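Local atomic coordinates of cobalamin-binding protein (Desulfitobacterium hafniense, PDB entry 4JGI), a protein that binds methylcobalamin and probably serves as the corrinoid-carrying component of an O-demethylase system. Residues M11-E16 and F65-L70; R89-A95 and G117-L123; L173-G178 and V190-S196. All coordinates share one frame; numbering follows the deposited sequence.

How the contacts relate
Contact 1 lies in the N-terminal helical part of the chain, where the end of helix 4-12 meets helix 60-77; contacts 2 and 3 belong to the Rossmann-like cobalamin-binding domain. Those two sit in one five-stranded parallel sheet and form its two outer strand pairs, 119-122 beside 91-96 and 194-195 beside 174-178, with centres about 15 Å apart. Contact 1 is on the opposite side of the chain's centre from both, its centre about 21 Å from that of contact 2 and about 26 Å from that of contact 3. Methylcobalamin touches Leu94 of contact 2 and Ile176, Gly178 and Ser196 of contact 3, whereas the side chain of Ala66 in contact 1 stays about 10 Å from it.

Contact 1: M11-E16 and F65-L70; sequences MSDLDE and FAGEIL
Leu14 and Met11 press down on Ala66 where a Schellman motif ends helix 4-12 against the flank of helix 60-77, within the helical N-terminal domain. Leu14 leaves the helix with positive phi (59°), and its N still bonds back to Met11 O. This turn aims its side chain at the second helix, and CD2 lands on Ala66, 3.9 Å from Ala66 CB.

The tight part is the methionine side. Met11 first runs with CG anti to its backbone N (chi1 177°), then bends twice, which swings its terminal methyl in over the helix backbone. Met11 CE rests 3.6 Å from Ala66 O, a carbonyl already bonded to Leu70 N, and it also reaches the beginning of the Leu70 side chain. Met11 and Ile69 run antiparallel past one another, SD beside the CG2 branch. Behind this layer, Met46 of helix 32-54 packs on both Ala66 and Leu70, so helix 32-54 packs on the buried side.

The other side is looser and faces solvent. Leu14 CD1 barely meets Phe65 CB, and the phenyl ring turns off from the contact. Glu16, an exposed residue, crosses Ile69 at a slant: its CD and carboxylate oxygen OE2 run on beside Ile69 CG1, and Glu16 CG approaches Ile69 CD1 to 3.9 Å.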
# COMPACT_ATOMS: atom_id res chain seq x y z
N MET A 11 -7.69 -14.77 5.33
CA MET A 11 -7.21 -13.36 5.39
C MET A 11 -8.38 -12.43 5.13
O MET A 11 -8.60 -11.47 5.83
CB MET A 11 -6.10 -13.12 4.43
CG MET A 11 -5.55 -11.69 4.33
SD MET A 11 -4.70 -11.26 5.91
CE MET A 11 -5.30 -9.59 6.01
N SER A 12 -9.18 -12.69 4.12
CA SER A 12 -10.36 -11.91 3.85
C SER A 12 -11.28 -11.80 5.07
O SER A 12 -11.81 -10.68 5.32
CB SER A 12 -11.14 -12.53 2.68
OG SER A 12 -12.30 -11.79 2.42
N ASP A 13 -11.44 -12.93 5.80
CA ASP A 13 -12.29 -12.98 6.96
C ASP A 13 -11.61 -12.38 8.22
O ASP A 13 -12.25 -12.32 9.31
CB ASP A 13 -12.61 -14.48 7.29
CG ASP A 13 -13.55 -15.10 6.28
OD1 ASP A 13 -14.22 -14.40 5.52
OD2 ASP A 13 -13.64 -16.35 6.27
N LEU A 14 -10.33 -12.05 8.11
CA LEU A 14 -9.55 -11.52 9.26
C LEU A 14 -9.55 -12.55 10.41
O LEU A 14 -9.65 -12.12 11.61
CB LEU A 14 -10.05 -10.17 9.71
CG LEU A 14 -9.95 -9.08 8.65
CD1 LEU A 14 -10.54 -7.74 9.10
CD2 LEU A 14 -8.53 -8.96 8.19
N ASP A 15 -9.43 -13.85 10.03
CA ASP A 15 -9.61 -15.02 10.95
C ASP A 15 -8.21 -15.40 11.43
O ASP A 15 -7.52 -16.23 10.79
CB ASP A 15 -10.35 -16.19 10.33
CG ASP A 15 -10.54 -17.38 11.29
OD1 ASP A 15 -9.96 -17.45 12.40
OD2 ASP A 15 -11.26 -18.32 10.88
N GLU A 16 -7.81 -14.84 12.58
CA GLU A 16 -6.49 -15.06 13.06
C GLU A 16 -6.21 -16.51 13.42
O GLU A 16 -5.05 -16.97 13.32
CB GLU A 16 -6.17 -14.13 14.24
CG GLU A 16 -5.84 -12.79 13.75
CD GLU A 16 -5.15 -12.03 14.84
OE1 GLU A 16 -5.89 -11.48 15.73
OE2 GLU A 16 -3.87 -12.08 14.79
N PHE A 65 -6.83 -3.45 11.17
CA PHE A 65 -6.60 -4.83 11.52
C PHE A 65 -5.90 -5.63 10.44
O PHE A 65 -4.93 -6.34 10.73
CB PHE A 65 -7.86 -5.58 11.93
CG PHE A 65 -8.68 -4.95 13.06
CD1 PHE A 65 -8.19 -4.02 13.98
CD2 PHE A 65 -9.99 -5.30 13.17
CE1 PHE A 65 -9.01 -3.48 14.93
CE2 PHE A 65 -10.82 -4.77 14.09
CZ PHE A 65 -10.33 -3.81 14.96
N ALA A 66 -6.34 -5.44 9.19
CA ALA A 66 -5.79 -6.20 8.13
C ALA A 66 -4.33 -6.00 7.97
O ALA A 66 -3.56 -6.96 7.72
CB ALA A 66 -6.53 -5.89 6.82
N GLY A 67 -3.89 -4.73 8.00
CA GLY A 67 -2.49 -4.49 7.90
C GLY A 67 -1.61 -5.13 8.97
O GLY A 67 -0.55 -5.69 8.72
N GLU A 68 -2.10 -5.01 10.21
CA GLU A 68 -1.40 -5.58 11.33
C GLU A 68 -1.38 -7.10 11.28
O GLU A 68 -0.37 -7.72 11.58
CB GLU A 68 -1.99 -5.12 12.65
CG GLU A 68 -1.98 -3.60 12.81
CD GLU A 68 -0.67 -2.85 12.67
OE1 GLU A 68 0.39 -3.43 12.83
OE2 GLU A 68 -0.72 -1.66 12.32
N ILE A 69 -2.49 -7.68 10.83
CA ILE A 69 -2.58 -9.15 10.70
C ILE A 69 -1.66 -9.67 9.59
O ILE A 69 -0.87 -10.63 9.74
CB ILE A 69 -4.03 -9.59 10.46
CG1 ILE A 69 -4.85 -9.42 11.78
CG2 ILE A 69 -4.17 -11.02 9.93
CD1 ILE A 69 -6.32 -9.56 11.59
N LEU A 70 -1.62 -8.97 8.47
CA LEU A 70 -0.67 -9.39 7.39
C LEU A 70 0.76 -9.27 7.88
O LEU A 70 1.60 -10.11 7.62
CB LEU A 70 -0.91 -8.62 6.11
CG LEU A 70 -0.06 -9.05 4.92
CD1 LEU A 70 -0.34 -10.52 4.58
CD2 LEU A 70 -0.38 -8.15 3.72

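Contact 2: R89-A95 and G117-L123; sequences RAKIVLA and GFEVFDL
Arg89 lays its guanidinium over Glu119, with Glu119 CB 3.8 Å from the guanidinium plane, opposite its centre. The two side chains are roughly perpendicular; Arg89 NH2 is a long 3.7 Å from Glu119 OE2, which lies well out of the guanidinium plane, so no N-H points at this oxygen and the salt bridge is one of charge only. Lys91 runs side by side with the glutamate and makes the firmer salt bridge, NZ to Glu119 OE1 at 3.0 Å. Farther along this face, Lys91 CG meets the edge of the Phe121 ring, in its plane.

On the reverse face Ile92 CD1 sits over the Phe118 ring in a CH-pi contact, 4.0 Å from its centroid, and Leu94 CD2 packs on Val120 CG1. Between the faces the strands are parallel, tied by alternating backbone bonds from Ala90 O through Leu94 O; the bond from Phe121 N to Ile92 O is nearly straight at 173°.

This is the first beta-alpha-beta unit of the Rossmann-like sheet. Helix 104-115 connects the strands and covers Leu94 and Val120, helix 199-209 packs on Phe118, helix 129-139 backs Val93 and Phe121, and strand 143-147 bonds to the other edge of strand 91-96.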
# COMPACT_ATOMS: atom_id res chain seq x y z
N ARG A 89 13.33 -5.26 -2.60
CA ARG A 89 11.97 -4.72 -2.45
C ARG A 89 11.68 -3.50 -3.34
O ARG A 89 12.57 -2.61 -3.44
CB ARG A 89 11.79 -4.29 -0.99
CG ARG A 89 11.79 -5.48 -0.05
CD ARG A 89 11.65 -4.96 1.38
NE ARG A 89 12.80 -4.14 1.73
CZ ARG A 89 12.93 -3.41 2.84
NH1 ARG A 89 11.96 -3.33 3.75
NH2 ARG A 89 14.05 -2.71 3.03
N ALA A 90 10.45 -3.39 -3.89
CA ALA A 90 10.10 -2.16 -4.59
C ALA A 90 9.95 -1.04 -3.56
O ALA A 90 9.65 -1.29 -2.40
CB ALA A 90 8.85 -2.30 -5.37
N LYS A 91 10.23 0.16 -3.98
CA LYS A 91 10.32 1.30 -3.09
C LYS A 91 9.19 2.26 -3.37
O LYS A 91 8.85 2.53 -4.50
CB LYS A 91 11.63 2.01 -3.26
CG LYS A 91 12.90 1.27 -2.88
CD LYS A 91 14.13 2.13 -3.28
CE LYS A 91 15.32 1.26 -3.56
NZ LYS A 91 15.76 0.56 -2.33
N ILE A 92 8.60 2.78 -2.29
CA ILE A 92 7.58 3.79 -2.33
C ILE A 92 7.97 4.99 -1.50
O ILE A 92 8.41 4.81 -0.35
CB ILE A 92 6.24 3.32 -1.74
CG1 ILE A 92 5.74 2.08 -2.46
CG2 ILE A 92 5.21 4.42 -1.87
CD1 ILE A 92 4.45 1.49 -1.95
N VAL A 93 7.94 6.21 -2.09
CA VAL A 93 8.10 7.42 -1.32
C VAL A 93 6.69 7.91 -1.06
O VAL A 93 5.90 8.09 -2.01
CB VAL A 93 8.96 8.47 -2.07
CG1 VAL A 93 8.85 9.82 -1.39
CG2 VAL A 93 10.41 8.04 -2.17
N LEU A 94 6.36 8.10 0.20
CA LEU A 94 4.98 8.34 0.67
C LEU A 94 4.90 9.61 1.48
O LEU A 94 5.73 9.81 2.34
CB LEU A 94 4.54 7.13 1.51
CG LEU A 94 3.14 7.12 2.13
CD1 LEU A 94 2.07 7.18 1.02
CD2 LEU A 94 2.92 5.87 3.00
N ALA A 95 3.91 10.47 1.23
CA ALA A 95 3.75 11.71 1.99
C ALA A 95 2.37 12.20 1.99
O ALA A 95 1.62 12.02 1.01
CB ALA A 95 4.59 12.79 1.27
N GLY A 117 5.61 -6.19 1.40
CA GLY A 117 6.98 -6.27 0.94
C GLY A 117 7.55 -5.05 0.28
O GLY A 117 8.62 -5.14 -0.33
N PHE A 118 6.89 -3.89 0.44
CA PHE A 118 7.48 -2.69 -0.12
C PHE A 118 8.41 -2.04 0.90
O PHE A 118 8.12 -2.07 2.12
CB PHE A 118 6.44 -1.66 -0.52
CG PHE A 118 5.57 -2.03 -1.70
CD1 PHE A 118 4.42 -2.76 -1.52
CD2 PHE A 118 5.95 -1.71 -2.99
CE1 PHE A 118 3.64 -3.14 -2.58
CE2 PHE A 118 5.14 -2.12 -4.08
CZ PHE A 118 4.02 -2.86 -3.86
N GLU A 119 9.46 -1.38 0.46
CA GLU A 119 10.27 -0.48 1.30
C GLU A 119 9.64 0.91 1.20
O GLU A 119 9.54 1.46 0.07
CB GLU A 119 11.69 -0.43 0.85
CG GLU A 119 12.53 0.54 1.67
CD GLU A 119 14.03 0.46 1.40
OE1 GLU A 119 14.40 0.09 0.27
OE2 GLU A 119 14.82 0.87 2.32
N VAL A 120 9.10 1.42 2.30
CA VAL A 120 8.34 2.60 2.28
C VAL A 120 9.16 3.70 2.99
O VAL A 120 9.57 3.55 4.18
CB VAL A 120 6.97 2.39 2.94
CG1 VAL A 120 6.21 3.70 2.99
CG2 VAL A 120 6.15 1.28 2.22
N PHE A 121 9.37 4.79 2.28
CA PHE A 121 9.99 6.01 2.82
C PHE A 121 8.87 7.01 3.15
O PHE A 121 8.34 7.71 2.27
CB PHE A 121 10.98 6.60 1.87
CG PHE A 121 12.07 5.65 1.45
CD1 PHE A 121 11.91 4.76 0.41
CD2 PHE A 121 13.30 5.65 2.15
CE1 PHE A 121 12.90 3.87 0.05
CE2 PHE A 121 14.30 4.74 1.81
CZ PHE A 121 14.09 3.87 0.73
N ASP A 122 8.45 6.97 4.43
CA ASP A 122 7.41 7.84 4.91
C ASP A 122 7.92 9.19 5.32
O ASP A 122 8.73 9.28 6.27
CB ASP A 122 6.66 7.13 6.04
CG ASP A 122 5.61 8.00 6.68
OD1 ASP A 122 5.04 8.89 6.00
OD2 ASP A 122 5.28 7.69 7.88
N LEU A 123 7.55 10.22 4.56
CA LEU A 123 8.04 11.55 4.79
C LEU A 123 7.18 12.33 5.81
O LEU A 123 7.49 13.45 6.21
CB LEU A 123 8.15 12.35 3.50
CG LEU A 123 9.11 11.71 2.47
CD1 LEU A 123 9.12 12.53 1.22
CD2 LEU A 123 10.53 11.81 2.99
O HOH W 1 8.70 -5.49 -3.62

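Contact 3: L173-G178 and V190-S196; sequences LKVIIG and VGADDFS
Asp193 reaches over the start of strand 174-178 at the last strand pair of the Rossmann-like sheet, a parallel beta-alpha-beta unit in which helix 184-190 links strand 174-178 to the short edge strand 194-195. Its CB begins 3.5 Å from Val175 O, the carbonyl that also accepts a bond from Asp193 N, in the carbonyl plane, and a weak one from Asp194 N. CG follows beside the backbone N, at chi1 -64°, and comes up against Lys174 CD. From there the carboxylate divides. OD2 takes the backbone N-H of Val175 on its anti lone pair, at 2.9 Å and 162°, standing in for a backbone acceptor before the regular pairing starts; Arg170 gives it a second partner through a salt bridge. Lys174 NZ stays 4.2 Å from Asp193 OD1, beyond a salt bridge, though the opposite charges may still attract. The aspartate lies roughly perpendicular to the lysine chain.

Farther along, Ile177 N bonds to Asp194 O in ordinary parallel pairing; separately, within the edge segment, Asp194 OD1 takes the N-H of Phe195. Ile177 spreads its two branches over separate partners. CG1, placed between the backbone N and the carbonyl carbon (chi1 65°), meets Phe195 CB at 3.7 Å, while CG2 settles on Ala192 CB and, more distantly, Val190. Helix 151-166 packs on this side through Met157, which touches both Ile177 and Val190.

Ile176 in mid-strand, Gly178 at the strand's end and Ser196 just after strand 194-195 touch methylcobalamin. Ser196 is fixed there by its backbone, its N bonding to Ile177 O at 3.0 Å, and its OG adds a weak bond to that same oxygen at 3.4 Å.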
# COMPACT_ATOMS: atom_id res chain seq x y z
N LEU A 173 8.61 6.63 -12.95
CA LEU A 173 7.93 6.16 -11.75
C LEU A 173 6.43 6.23 -11.96
O LEU A 173 5.93 6.83 -12.90
CB LEU A 173 8.36 6.93 -10.53
CG LEU A 173 8.28 8.44 -10.67
CD1 LEU A 173 6.85 8.90 -10.39
CD2 LEU A 173 9.18 9.08 -9.64
N LYS A 174 5.68 5.65 -11.03
CA LYS A 174 4.27 5.72 -11.05
C LYS A 174 3.84 6.57 -9.84
O LYS A 174 4.45 6.45 -8.79
CB LYS A 174 3.73 4.30 -10.87
CG LYS A 174 4.03 3.40 -12.07
CD LYS A 174 3.24 3.82 -13.27
CE LYS A 174 3.55 2.88 -14.46
NZ LYS A 174 2.61 3.27 -15.52
N VAL A 175 2.79 7.34 -10.00
CA VAL A 175 2.22 8.21 -8.97
C VAL A 175 0.83 7.71 -8.62
O VAL A 175 -0.03 7.61 -9.47
CB VAL A 175 2.12 9.66 -9.38
CG1 VAL A 175 1.53 10.50 -8.27
CG2 VAL A 175 3.54 10.17 -9.73
N ILE A 176 0.62 7.40 -7.33
CA ILE A 176 -0.71 7.02 -6.82
C ILE A 176 -1.12 8.07 -5.78
O ILE A 176 -0.31 8.46 -4.95
CB ILE A 176 -0.75 5.58 -6.30
CG1 ILE A 176 -2.18 5.20 -5.93
CG2 ILE A 176 0.17 5.36 -5.11
CD1 ILE A 176 -2.33 3.72 -5.64
N ILE A 177 -2.39 8.48 -5.84
CA ILE A 177 -2.92 9.43 -4.88
C ILE A 177 -4.05 8.75 -4.08
O ILE A 177 -4.74 7.85 -4.55
CB ILE A 177 -3.40 10.75 -5.52
CG1 ILE A 177 -4.61 10.46 -6.46
CG2 ILE A 177 -2.19 11.37 -6.24
CD1 ILE A 177 -5.22 11.71 -7.00
N GLY A 178 -4.19 9.27 -2.86
CA GLY A 178 -5.27 8.85 -1.98
C GLY A 178 -5.64 9.96 -1.05
O GLY A 178 -5.01 11.00 -0.98
N VAL A 190 -4.48 16.17 -11.25
CA VAL A 190 -3.18 16.03 -10.68
C VAL A 190 -2.14 15.53 -11.68
O VAL A 190 -0.95 15.88 -11.56
CB VAL A 190 -3.24 15.12 -9.39
CG1 VAL A 190 -1.87 14.65 -8.95
CG2 VAL A 190 -3.97 15.86 -8.32
N GLY A 191 -2.55 14.65 -12.59
CA GLY A 191 -1.59 14.04 -13.44
C GLY A 191 -1.04 12.74 -12.92
O GLY A 191 -0.01 12.26 -13.36
N ALA A 192 -1.76 12.13 -11.96
CA ALA A 192 -1.35 10.83 -11.43
C ALA A 192 -1.60 9.66 -12.32
O ALA A 192 -2.45 9.76 -13.24
CB ALA A 192 -1.99 10.62 -10.04
N ASP A 193 -1.02 8.52 -12.03
CA ASP A 193 -1.30 7.31 -12.75
C ASP A 193 -2.56 6.59 -12.27
O ASP A 193 -3.27 6.01 -13.08
CB ASP A 193 -0.09 6.36 -12.71
CG ASP A 193 1.09 6.96 -13.42
OD1 ASP A 193 1.01 7.06 -14.64
OD2 ASP A 193 2.07 7.32 -12.78
N ASP A 194 -2.83 6.67 -10.96
CA ASP A 194 -4.06 6.07 -10.45
C ASP A 194 -4.38 6.69 -9.09
O ASP A 194 -3.58 7.46 -8.53
CB ASP A 194 -3.96 4.57 -10.32
CG ASP A 194 -5.33 3.82 -10.66
OD1 ASP A 194 -6.46 4.43 -10.59
OD2 ASP A 194 -5.20 2.62 -10.97
N PHE A 195 -5.57 6.39 -8.59
CA PHE A 195 -6.04 6.83 -7.31
C PHE A 195 -6.65 5.60 -6.60
O PHE A 195 -7.00 4.65 -7.22
CB PHE A 195 -7.11 7.89 -7.39
CG PHE A 195 -8.38 7.36 -7.96
CD1 PHE A 195 -8.50 7.27 -9.33
CD2 PHE A 195 -9.43 6.94 -7.14
CE1 PHE A 195 -9.63 6.76 -9.93
CE2 PHE A 195 -10.56 6.39 -7.75
CZ PHE A 195 -10.65 6.34 -9.15
N SER A 196 -6.59 5.59 -5.29
CA SER A 196 -7.12 4.41 -4.54
C SER A 196 -8.52 4.61 -4.05
O SER A 196 -8.80 5.67 -3.53
CB SER A 196 -6.20 4.02 -3.34
OG SER A 196 -5.72 5.19 -2.76